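Local coordinates for protein phosphatidylinositide phosphatase SAC2 (Homo sapiens, PDB 4XUU) that dephosphorylates mainly phosphatidylinositol 4-phosphate, forms homodimers and probably serves endocytic recycling, at residues Tyr105-Lys108 / Gly112-His115; Val60-Asp65 / Val70-Arg75; Gly28-Ile33 / Ala136-Ile141; Ile33-Ser38 / Phe98-Leu103. One frame throughout, in Å; residues are numbered along the deposited sequence.

Interaction 1 (Tyr105-Lys108 / Gly112-His115); sequences YRYK and GYFH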
# COMPACT_ATOMS: atom_id res chain seq x y z
N TYR A 105 -15.75 7.89 15.76
CA TYR A 105 -16.98 8.55 15.36
C TYR A 105 -17.50 9.55 16.40
O TYR A 105 -17.24 9.42 17.60
CB TYR A 105 -18.06 7.53 14.97
CG TYR A 105 -18.65 6.71 16.10
CD1 TYR A 105 -18.07 5.50 16.49
CD2 TYR A 105 -19.81 7.13 16.77
CE1 TYR A 105 -18.62 4.73 17.51
CE2 TYR A 105 -20.36 6.37 17.79
CZ TYR A 105 -19.76 5.18 18.16
OH TYR A 105 -20.31 4.43 19.18
N ARG A 106 -18.22 10.55 15.91
CA ARG A 106 -18.82 11.57 16.76
C ARG A 106 -20.26 11.17 17.07
O ARG A 106 -21.02 10.78 16.18
CB ARG A 106 -18.76 12.93 16.07
CG ARG A 106 -19.08 14.10 16.99
CD ARG A 106 -18.75 15.42 16.33
NE ARG A 106 -17.33 15.76 16.43
CZ ARG A 106 -16.82 16.61 17.32
NH1 ARG A 106 -17.61 17.22 18.20
NH2 ARG A 106 -15.51 16.85 17.34
N TYR A 107 -20.61 11.25 18.35
CA TYR A 107 -21.93 10.83 18.82
C TYR A 107 -22.48 11.86 19.80
O TYR A 107 -21.83 12.19 20.80
CB TYR A 107 -21.84 9.45 19.47
CG TYR A 107 -23.15 8.94 20.02
CD1 TYR A 107 -24.20 8.58 19.17
CD2 TYR A 107 -23.35 8.81 21.40
CE1 TYR A 107 -25.41 8.11 19.68
CE2 TYR A 107 -24.56 8.34 21.91
CZ TYR A 107 -25.58 7.99 21.05
OH TYR A 107 -26.78 7.53 21.55
N LYS A 108 -23.68 12.36 19.51
CA LYS A 108 -24.28 13.47 20.24
C LYS A 108 -23.30 14.64 20.34
O LYS A 108 -23.17 15.28 21.38
CB LYS A 108 -24.75 13.04 21.65
CG LYS A 108 -25.56 11.74 21.70
CD LYS A 108 -26.96 11.88 21.13
CE LYS A 108 -27.82 10.70 21.53
NZ LYS A 108 -29.22 10.84 21.05
N GLY A 112 -14.61 10.54 21.32
CA GLY A 112 -14.11 9.54 22.25
C GLY A 112 -14.81 8.21 22.06
O GLY A 112 -14.69 7.31 22.89
N TYR A 113 -15.56 8.10 20.96
CA TYR A 113 -16.24 6.86 20.59
C TYR A 113 -15.51 6.21 19.42
O TYR A 113 -15.24 6.87 18.41
CB TYR A 113 -17.69 7.15 20.18
CG TYR A 113 -18.58 7.69 21.27
CD1 TYR A 113 -19.29 6.84 22.11
CD2 TYR A 113 -18.74 9.07 21.44
CE1 TYR A 113 -20.13 7.34 23.10
CE2 TYR A 113 -19.56 9.57 22.43
CZ TYR A 113 -20.25 8.70 23.26
OH TYR A 113 -21.07 9.21 24.24
N PHE A 114 -15.20 4.92 19.56
CA PHE A 114 -14.54 4.19 18.48
C PHE A 114 -14.78 2.69 18.46
O PHE A 114 -14.95 2.06 19.50
CB PHE A 114 -13.03 4.51 18.41
CG PHE A 114 -12.29 4.34 19.71
CD1 PHE A 114 -11.83 3.09 20.11
CD2 PHE A 114 -12.02 5.44 20.52
CE1 PHE A 114 -11.13 2.93 21.31
CE2 PHE A 114 -11.32 5.30 21.72
CZ PHE A 114 -10.87 4.04 22.12
N HIS A 115 -14.79 2.14 17.26
CA HIS A 115 -14.84 0.70 17.04
C HIS A 115 -13.46 0.24 16.66
O HIS A 115 -12.80 0.85 15.82
CB HIS A 115 -15.81 0.37 15.91
CG HIS A 115 -17.21 0.83 16.15
ND1 HIS A 115 -18.03 0.24 17.09
CD2 HIS A 115 -17.93 1.82 15.58
CE1 HIS A 115 -19.20 0.85 17.09
NE2 HIS A 115 -19.17 1.81 16.18
O HOH W 1 -14.67 10.12 18.38

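Interaction 2 (Val60-Asp65 / Val70-Arg75); sequences VAYYDD and VNQYQR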
# COMPACT_ATOMS: atom_id res chain seq x y z
N VAL A 60 -22.61 -0.89 11.85
CA VAL A 60 -21.81 -1.80 12.66
C VAL A 60 -22.72 -2.66 13.54
O VAL A 60 -23.50 -2.15 14.34
CB VAL A 60 -20.78 -1.06 13.54
CG1 VAL A 60 -19.84 -2.05 14.20
CG2 VAL A 60 -19.99 -0.04 12.72
N ALA A 61 -22.61 -3.97 13.36
CA ALA A 61 -23.40 -4.93 14.11
C ALA A 61 -22.51 -5.93 14.83
O ALA A 61 -21.72 -6.64 14.19
CB ALA A 61 -24.37 -5.65 13.19
N TYR A 62 -22.62 -5.99 16.15
CA TYR A 62 -21.91 -6.98 16.96
C TYR A 62 -22.79 -8.20 17.19
O TYR A 62 -23.98 -8.07 17.48
CB TYR A 62 -21.46 -6.38 18.30
CG TYR A 62 -20.34 -5.37 18.21
CD1 TYR A 62 -20.57 -4.09 17.72
CD2 TYR A 62 -19.04 -5.69 18.63
CE1 TYR A 62 -19.55 -3.15 17.64
CE2 TYR A 62 -18.01 -4.76 18.56
CZ TYR A 62 -18.27 -3.49 18.06
OH TYR A 62 -17.27 -2.55 17.97
N TYR A 63 -22.21 -9.39 17.05
CA TYR A 63 -22.95 -10.64 17.24
C TYR A 63 -22.67 -11.26 18.60
O TYR A 63 -21.55 -11.17 19.11
CB TYR A 63 -22.61 -11.64 16.13
CG TYR A 63 -23.28 -11.34 14.81
CD1 TYR A 63 -22.70 -10.46 13.89
CD2 TYR A 63 -24.48 -11.95 14.46
CE1 TYR A 63 -23.31 -10.19 12.68
CE2 TYR A 63 -25.09 -11.68 13.25
CZ TYR A 63 -24.51 -10.80 12.36
OH TYR A 63 -25.11 -10.54 11.15
N ASP A 64 -23.68 -11.91 19.18
CA ASP A 64 -23.48 -12.68 20.40
C ASP A 64 -22.66 -13.93 20.10
O ASP A 64 -22.92 -14.62 19.11
CB ASP A 64 -24.81 -13.05 21.04
CG ASP A 64 -24.64 -13.78 22.37
OD1 ASP A 64 -23.94 -13.24 23.26
OD2 ASP A 64 -25.19 -14.89 22.51
N ASP A 65 -21.69 -14.28 20.92
CA ASP A 65 -20.96 -15.51 20.61
C ASP A 65 -21.80 -16.79 20.67
O ASP A 65 -21.66 -17.67 19.84
CB ASP A 65 -19.76 -15.63 21.51
CG ASP A 65 -20.09 -15.30 22.90
OD1 ASP A 65 -21.27 -15.46 23.26
OD2 ASP A 65 -19.18 -14.89 23.64
N VAL A 70 -27.54 -10.45 16.55
CA VAL A 70 -27.08 -9.21 17.11
C VAL A 70 -27.21 -8.92 18.59
O VAL A 70 -28.11 -9.33 19.25
CB VAL A 70 -27.74 -8.13 16.40
CG1 VAL A 70 -27.12 -6.86 16.82
CG2 VAL A 70 -27.57 -8.36 14.95
N ASN A 71 -26.23 -8.22 19.09
CA ASN A 71 -26.13 -7.83 20.45
C ASN A 71 -26.19 -6.33 20.46
O ASN A 71 -26.55 -5.71 21.42
CB ASN A 71 -24.76 -8.24 20.89
CG ASN A 71 -24.70 -8.64 22.30
OD1 ASN A 71 -23.95 -8.09 23.08
ND2 ASN A 71 -25.48 -9.62 22.65
N GLN A 72 -25.76 -5.75 19.35
CA GLN A 72 -25.71 -4.31 19.22
C GLN A 72 -25.82 -3.92 17.78
O GLN A 72 -25.33 -4.59 16.95
CB GLN A 72 -24.39 -3.84 19.78
CG GLN A 72 -24.24 -2.40 19.81
CD GLN A 72 -22.93 -2.01 20.39
OE1 GLN A 72 -22.24 -1.16 19.88
NE2 GLN A 72 -22.56 -2.66 21.45
N TYR A 73 -26.43 -2.79 17.50
CA TYR A 73 -26.60 -2.33 16.13
C TYR A 73 -26.55 -0.80 16.05
O TYR A 73 -27.19 -0.12 16.84
CB TYR A 73 -27.92 -2.85 15.55
CG TYR A 73 -28.28 -2.30 14.19
CD1 TYR A 73 -28.97 -1.10 14.05
CD2 TYR A 73 -27.94 -3.00 13.03
CE1 TYR A 73 -29.31 -0.59 12.81
CE2 TYR A 73 -28.27 -2.50 11.77
CZ TYR A 73 -28.95 -1.30 11.67
OH TYR A 73 -29.29 -0.80 10.43
N GLN A 74 -25.78 -0.29 15.10
CA GLN A 74 -25.63 1.15 14.92
C GLN A 74 -25.62 1.53 13.45
O GLN A 74 -24.84 0.98 12.67
CB GLN A 74 -24.32 1.63 15.56
CG GLN A 74 -24.27 1.63 17.09
CD GLN A 74 -22.96 2.18 17.62
OE1 GLN A 74 -21.89 1.86 17.11
NE2 GLN A 74 -23.03 3.02 18.64
N ARG A 75 -26.49 2.46 13.07
CA ARG A 75 -26.33 3.16 11.80
C ARG A 75 -25.64 4.46 12.12
O ARG A 75 -26.06 5.19 13.03
CB ARG A 75 -27.66 3.42 11.11
CG ARG A 75 -27.51 4.14 9.77
CD ARG A 75 -28.85 4.59 9.21
NE ARG A 75 -28.70 5.43 8.03
CZ ARG A 75 -28.48 6.74 8.04
NH1 ARG A 75 -28.38 7.40 9.19
NH2 ARG A 75 -28.36 7.40 6.91

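Interaction 3 (Gly28-Ile33 / Ala136-Ile141); sequences GGWALI and AEMLQI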
# COMPACT_ATOMS: atom_id res chain seq x y z
N GLY A 28 -20.60 -1.81 -0.11
CA GLY A 28 -19.73 -2.87 0.38
C GLY A 28 -20.03 -3.29 1.80
O GLY A 28 -20.69 -2.56 2.54
N GLY A 29 -19.54 -4.47 2.16
CA GLY A 29 -19.76 -5.08 3.46
C GLY A 29 -18.68 -6.10 3.76
O GLY A 29 -18.18 -6.76 2.85
N TRP A 30 -18.30 -6.21 5.03
CA TRP A 30 -17.20 -7.09 5.44
C TRP A 30 -17.47 -7.76 6.77
O TRP A 30 -18.02 -7.15 7.70
CB TRP A 30 -15.88 -6.30 5.53
CG TRP A 30 -15.56 -5.52 4.29
CD1 TRP A 30 -14.76 -5.92 3.26
CD2 TRP A 30 -16.02 -4.20 3.96
NE1 TRP A 30 -14.70 -4.93 2.30
CE2 TRP A 30 -15.47 -3.87 2.70
CE3 TRP A 30 -16.85 -3.27 4.60
CZ2 TRP A 30 -15.72 -2.65 2.07
CZ3 TRP A 30 -17.10 -2.05 3.97
CH2 TRP A 30 -16.54 -1.76 2.72
N ALA A 31 -17.09 -9.03 6.87
CA ALA A 31 -17.13 -9.76 8.13
C ALA A 31 -15.84 -9.47 8.88
O ALA A 31 -14.75 -9.62 8.33
CB ALA A 31 -17.28 -11.25 7.88
N LEU A 32 -15.97 -9.04 10.14
CA LEU A 32 -14.81 -8.70 10.96
C LEU A 32 -14.95 -9.23 12.39
O LEU A 32 -15.93 -9.90 12.74
CB LEU A 32 -14.57 -7.19 10.97
CG LEU A 32 -14.33 -6.46 9.63
CD1 LEU A 32 -14.46 -4.96 9.80
CD2 LEU A 32 -12.98 -6.81 9.01
N ILE A 33 -13.93 -8.95 13.20
CA ILE A 33 -13.89 -9.37 14.60
C ILE A 33 -13.55 -8.15 15.46
O ILE A 33 -12.73 -7.33 15.07
CB ILE A 33 -12.84 -10.50 14.81
CG1 ILE A 33 -13.26 -11.76 14.04
CG2 ILE A 33 -12.65 -10.82 16.30
CD1 ILE A 33 -12.15 -12.77 13.87
N ALA A 136 -10.64 0.75 4.84
CA ALA A 136 -10.45 2.17 5.15
C ALA A 136 -10.48 3.02 3.88
O ALA A 136 -11.06 4.11 3.87
CB ALA A 136 -9.15 2.39 5.90
N GLU A 137 -9.87 2.51 2.82
CA GLU A 137 -9.86 3.21 1.55
C GLU A 137 -11.25 3.37 0.94
O GLU A 137 -11.56 4.44 0.41
CB GLU A 137 -8.85 2.58 0.58
CG GLU A 137 -7.46 3.16 0.79
CD GLU A 137 -6.34 2.36 0.16
OE1 GLU A 137 -5.24 2.36 0.75
OE2 GLU A 137 -6.54 1.74 -0.91
N MSE A 138 -12.10 2.35 1.05
CA MSE A 138 -13.46 2.49 0.54
C MSE A 138 -14.32 3.44 1.38
O MSE A 138 -15.13 4.17 0.84
CB MSE A 138 -14.16 1.14 0.35
CG MSE A 138 -15.26 1.25 -0.71
SE MSE A 138 -16.41 -0.29 -0.91
CE MSE A 138 -15.17 -1.42 -1.91
N LEU A 139 -14.12 3.42 2.69
CA LEU A 139 -14.78 4.38 3.57
C LEU A 139 -14.33 5.80 3.24
O LEU A 139 -15.12 6.75 3.36
CB LEU A 139 -14.48 4.06 5.03
CG LEU A 139 -15.15 2.83 5.67
CD1 LEU A 139 -14.43 2.47 6.95
CD2 LEU A 139 -16.62 3.07 5.95
N GLN A 140 -13.08 5.94 2.80
CA GLN A 140 -12.50 7.25 2.53
C GLN A 140 -13.07 7.89 1.27
O GLN A 140 -13.56 9.02 1.32
CB GLN A 140 -10.98 7.19 2.47
CG GLN A 140 -10.32 8.55 2.37
CD GLN A 140 -8.81 8.48 2.25
OE1 GLN A 140 -8.09 9.02 3.09
NE2 GLN A 140 -8.33 7.82 1.20
N ILE A 141 -13.02 7.18 0.14
CA ILE A 141 -13.54 7.72 -1.12
C ILE A 141 -15.06 7.92 -1.12
O ILE A 141 -15.56 8.84 -1.76
CB ILE A 141 -13.10 6.91 -2.37
CG1 ILE A 141 -13.47 5.43 -2.25
CG2 ILE A 141 -11.62 7.09 -2.65
CD1 ILE A 141 -13.64 4.74 -3.60

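Interaction 4 (Ile33-Ser38 / Phe98-Leu103); sequences IDCDPS and FSCMRL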
# COMPACT_ATOMS: atom_id res chain seq x y z
N ILE A 33 -13.93 -8.95 13.20
CA ILE A 33 -13.89 -9.37 14.60
C ILE A 33 -13.55 -8.15 15.46
O ILE A 33 -12.73 -7.33 15.07
CB ILE A 33 -12.84 -10.50 14.81
CG1 ILE A 33 -13.26 -11.76 14.04
CG2 ILE A 33 -12.65 -10.82 16.30
CD1 ILE A 33 -12.15 -12.77 13.87
N ASP A 34 -14.21 -8.05 16.61
CA ASP A 34 -13.92 -7.02 17.61
C ASP A 34 -12.51 -7.22 18.16
O ASP A 34 -12.15 -8.31 18.60
CB ASP A 34 -14.95 -7.10 18.74
CG ASP A 34 -14.81 -5.98 19.77
OD1 ASP A 34 -14.20 -4.93 19.48
OD2 ASP A 34 -15.33 -6.15 20.89
N CYS A 35 -11.71 -6.16 18.11
CA CYS A 35 -10.29 -6.22 18.46
C CYS A 35 -9.98 -5.73 19.88
O CYS A 35 -9.00 -6.17 20.48
CB CYS A 35 -9.45 -5.47 17.42
SG CYS A 35 -7.74 -5.18 17.90
N ASP A 36 -10.82 -4.84 20.41
CA ASP A 36 -10.63 -4.33 21.77
C ASP A 36 -11.02 -5.34 22.85
O ASP A 36 -12.00 -6.08 22.69
CB ASP A 36 -11.40 -3.02 21.97
CG ASP A 36 -10.51 -1.79 21.85
OD1 ASP A 36 -9.45 -1.74 22.51
OD2 ASP A 36 -10.88 -0.87 21.09
N PRO A 37 -10.25 -5.38 23.96
CA PRO A 37 -10.60 -6.24 25.09
C PRO A 37 -11.96 -5.85 25.68
O PRO A 37 -12.14 -4.72 26.13
CB PRO A 37 -9.48 -5.97 26.11
CG PRO A 37 -8.34 -5.46 25.29
CD PRO A 37 -8.97 -4.68 24.18
N SER A 38 -12.90 -6.80 25.65
CA SER A 38 -14.25 -6.58 26.16
C SER A 38 -14.33 -7.07 27.61
O SER A 38 -13.66 -8.04 27.98
CB SER A 38 -15.28 -7.28 25.28
OG SER A 38 -16.55 -6.66 25.38
N PHE A 98 -1.48 -9.08 15.53
CA PHE A 98 -2.11 -8.58 14.32
C PHE A 98 -2.38 -7.07 14.35
O PHE A 98 -2.26 -6.42 15.39
CB PHE A 98 -3.42 -9.33 14.06
CG PHE A 98 -4.14 -9.74 15.32
CD1 PHE A 98 -4.72 -8.79 16.15
CD2 PHE A 98 -4.23 -11.08 15.68
CE1 PHE A 98 -5.38 -9.17 17.32
CE2 PHE A 98 -4.89 -11.47 16.85
CZ PHE A 98 -5.46 -10.51 17.67
N SER A 99 -2.74 -6.52 13.19
CA SER A 99 -3.11 -5.12 13.08
C SER A 99 -4.60 -4.96 13.36
O SER A 99 -5.39 -5.88 13.13
CB SER A 99 -2.80 -4.59 11.68
OG SER A 99 -1.48 -4.91 11.29
N CYS A 100 -4.98 -3.79 13.85
CA CYS A 100 -6.39 -3.46 14.03
C CYS A 100 -6.74 -2.10 13.42
O CYS A 100 -5.87 -1.24 13.24
CB CYS A 100 -6.79 -3.54 15.50
SG CYS A 100 -6.70 -5.22 16.15
N MSE A 101 -8.02 -1.94 13.10
CA MSE A 101 -8.54 -0.75 12.48
C MSE A 101 -9.49 -0.06 13.45
O MSE A 101 -10.45 -0.66 13.92
CB MSE A 101 -9.28 -1.12 11.20
CG MSE A 101 -9.75 0.06 10.39
SE MSE A 101 -10.89 -0.54 8.94
CE MSE A 101 -11.40 1.17 8.24
N ARG A 102 -9.21 1.21 13.73
CA ARG A 102 -9.99 1.97 14.68
C ARG A 102 -10.77 3.09 13.99
O ARG A 102 -10.20 3.98 13.37
CB ARG A 102 -9.06 2.53 15.76
CG ARG A 102 -9.75 3.17 16.93
CD ARG A 102 -8.81 3.24 18.11
NE ARG A 102 -8.83 2.00 18.88
CZ ARG A 102 -8.04 1.74 19.92
NH1 ARG A 102 -7.14 2.63 20.32
NH2 ARG A 102 -8.14 0.58 20.56
N LEU A 103 -12.10 3.01 14.09
CA LEU A 103 -13.01 3.97 13.48
C LEU A 103 -13.53 4.94 14.54
O LEU A 103 -14.38 4.57 15.35
CB LEU A 103 -14.19 3.25 12.82
CG LEU A 103 -13.94 2.07 11.86
CD1 LEU A 103 -15.25 1.40 11.49
CD2 LEU A 103 -13.20 2.52 10.62

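Interaction 1 (Tyr105-Lys108 / Gly112-His115)
In the beta hairpin of strands 99-107 and 110-119, Tyr105 and Tyr107 on one arm meet Tyr113 and His115 on the other to form an aromatic cluster. Between residues 105-108 and 112-115 one direct backbone bond forms: Tyr105 N donates to Tyr113 O at 2.9 Å, nearly straight at 164°. Beyond it the pairing gives way to a water, which accepts from Gly112 N and donates to Tyr105 O. The Tyr105 ring is central to the side-chain contact. Its chi1 of 70° sets CG between the backbone N and the carbonyl carbon, and the ring reaches over to the partner arm. Tyr113 CB sits above one face, 3.6 Å from the ring centroid, in a CH-pi contact. The imidazole of His115 runs nearly parallel to the Tyr105 ring but is slid off it, with NE2 3.3 Å from Tyr105 CE1. Tyr107 meets the next ring edge-on: its CD2 lies 3.6 Å from Tyr113 CZ over the Tyr113 face, the two planes 76° apart, and Tyr107 CB rests on that same ring. A leucine in place of Tyr105 would probably leave Tyr113 CB and the imidazole without their flat neighbour, and His165 and Gln74 without the hydroxyl they bond. His165 also stacks on His115, whose ND1 is bonded to Tyr62 OH. The cluster thus lies between its own hairpin, the C-terminal tail and strands 57-63 and 70-77, where Tyr58, Val60 and Leu76 touch it.

Interaction 2 (Val60-Asp65 / Val70-Arg75)
Tyr62 and Gln72 lie side by side on one face of the hairpin formed by strands 57-63 and 70-77, pointing the same way, ring and amide planes 33° apart. Gln72 is extended, with CG anti to the backbone N (chi1 -176°), which carries its amide alongside the ring until OE1 stands 4.0 Å from Tyr62 CD1. Val60 and Gln74 share this face. On the reverse face Ala61 CB looks toward the Tyr73 ring, 4.4 Å from CD2. Farther along, the Asp64 and Asn71 side chains approach at a slant with carboxylate and amide only 15° out of parallel; Asn71 ND2 is 3.8 Å from Asp64 CB, and the carboxylate turns OD2 to the backbone N of Val67 in the connecting turn. The strands are antiparallel. Val60 N gives a bond to Gln74 O at 3.0 Å, in the carbonyl plane, and Gln74 N returns one to Val60 O. A classic beta bulge then interrupts the register, because Asn71 and Gln72 both face Tyr62. Tyr62 O takes a 2.8 Å bond from Asn71 N and a weak one of 3.5 Å from Gln72 N. Past the bulge Val70 pairs with Tyr63, and it packs on Ser9 of the second subunit, as Tyr73 does on Leu12 there. Backbone bonds therefore hold this pair together, while the polar ends serve other parts of the fold: Tyr62 OH bonds His115, and Gln74 NE2 bonds Glu166 O and Tyr105 OH.

Interaction 3 (Gly28-Ile33 / Ala136-Ile141)
Met138, a selenomethionine, brings its SE atom to the rim of the Trp30 indole, 3.9 Å from CZ2 and equally far from CH2. The approach is edge-on, 79° off the normal of the six-membered ring, with SE 5.0 Å from that ring's centroid: a Met-aromatic contact at the edge. Gly28 CA, two residues back along the strand, lies 4.4 Å from the same SE, and a CB at Gly28 would crowd it. The carbonyl carbon of Gly28 lies over one face of the indole. On the helix side, Met138 stretches out with CG anti to the backbone N (chi1 -155°) and bends at its end, so that SE reaches the strand. Leu53 of strand 48-54 touches Trp30, Met138 and Leu139 alike. The next layer comes from the second subunit: its Trp30 meets this Trp30, its Met138 packs on this indole, and residues 28-30 pair antiparallel with one of its strands, continuing the sheet across the interface, which is consistent with the homodimer. Strand 26-34 lying against helix 129-145, which follows seven sheet strands, is consistent with the pleckstrin-homology fold of this hSac2 domain.

Interaction 4 (Ile33-Ser38 / Phe98-Leu103)
The carboxylate of Asp36 and the guanidinium of Arg102 lie in planes only 13° apart, although the two side chains cross at about a right angle. OD2 meets the guanidinium obliquely. One nitrogen makes the salt bridge: Arg102 NH2 stands 3.1 Å from Asp36 OD2, and the hydrogen bond within it is weak, bent to 135°. Phe114 packs against both groups. The contact belongs to the pleckstrin-homology-like sheet, where it ties the turn after strand 26-34 to strand 99-107; both strands are neighbours of 110-119, which runs between them. That middle strand supplies Thr116, whose OG1 bonds both Asp36 OD2 and Arg102 NE and so sits between the two charges. Arg102 turns back at chi3, and its NH1 is held by Glu158 O, which together with Thr116 should fix the rotation of the guanidinium. With an alanine at Asp36, the arginine would probably lose this carboxylate partner, and Thr116 OG1 one of its two. Next to the ion pair lies a covalent link, the disulfide Cys35-Cys100, which bridges CA atoms 6.5 Å apart. The two cysteines reach it differently: in Cys35 the sulfur is anti to the backbone N (chi1 168°), whereas in Cys100 it lies anti to the carbonyl carbon. Backbone bonding of Cys35 to Thr116 holds the turn against the same middle strand, and Cys35 SG meets Cys100 SG at 2.0 Å.

From the N terminus, residues 28-33 open interaction 3 and, sharing Ile33, lead directly into residues 33-38, which open interaction 4. Interaction 2 closes first, as a short hairpin inside the loop of interaction 4. Interaction 4 closes at 98-103, and the chain then runs on into interaction 1, a second hairpin in series with it. Only at helix 129-145 does interaction 3 close, enclosing the other three; none cross. The two hairpins touch through His115 with Tyr62 and Tyr105 with Gln74, although they lie in different parts of the sheet. Interactions 3 and 4 meet where Met101 packs on Ala136 and Leu139, joining sheet to helix.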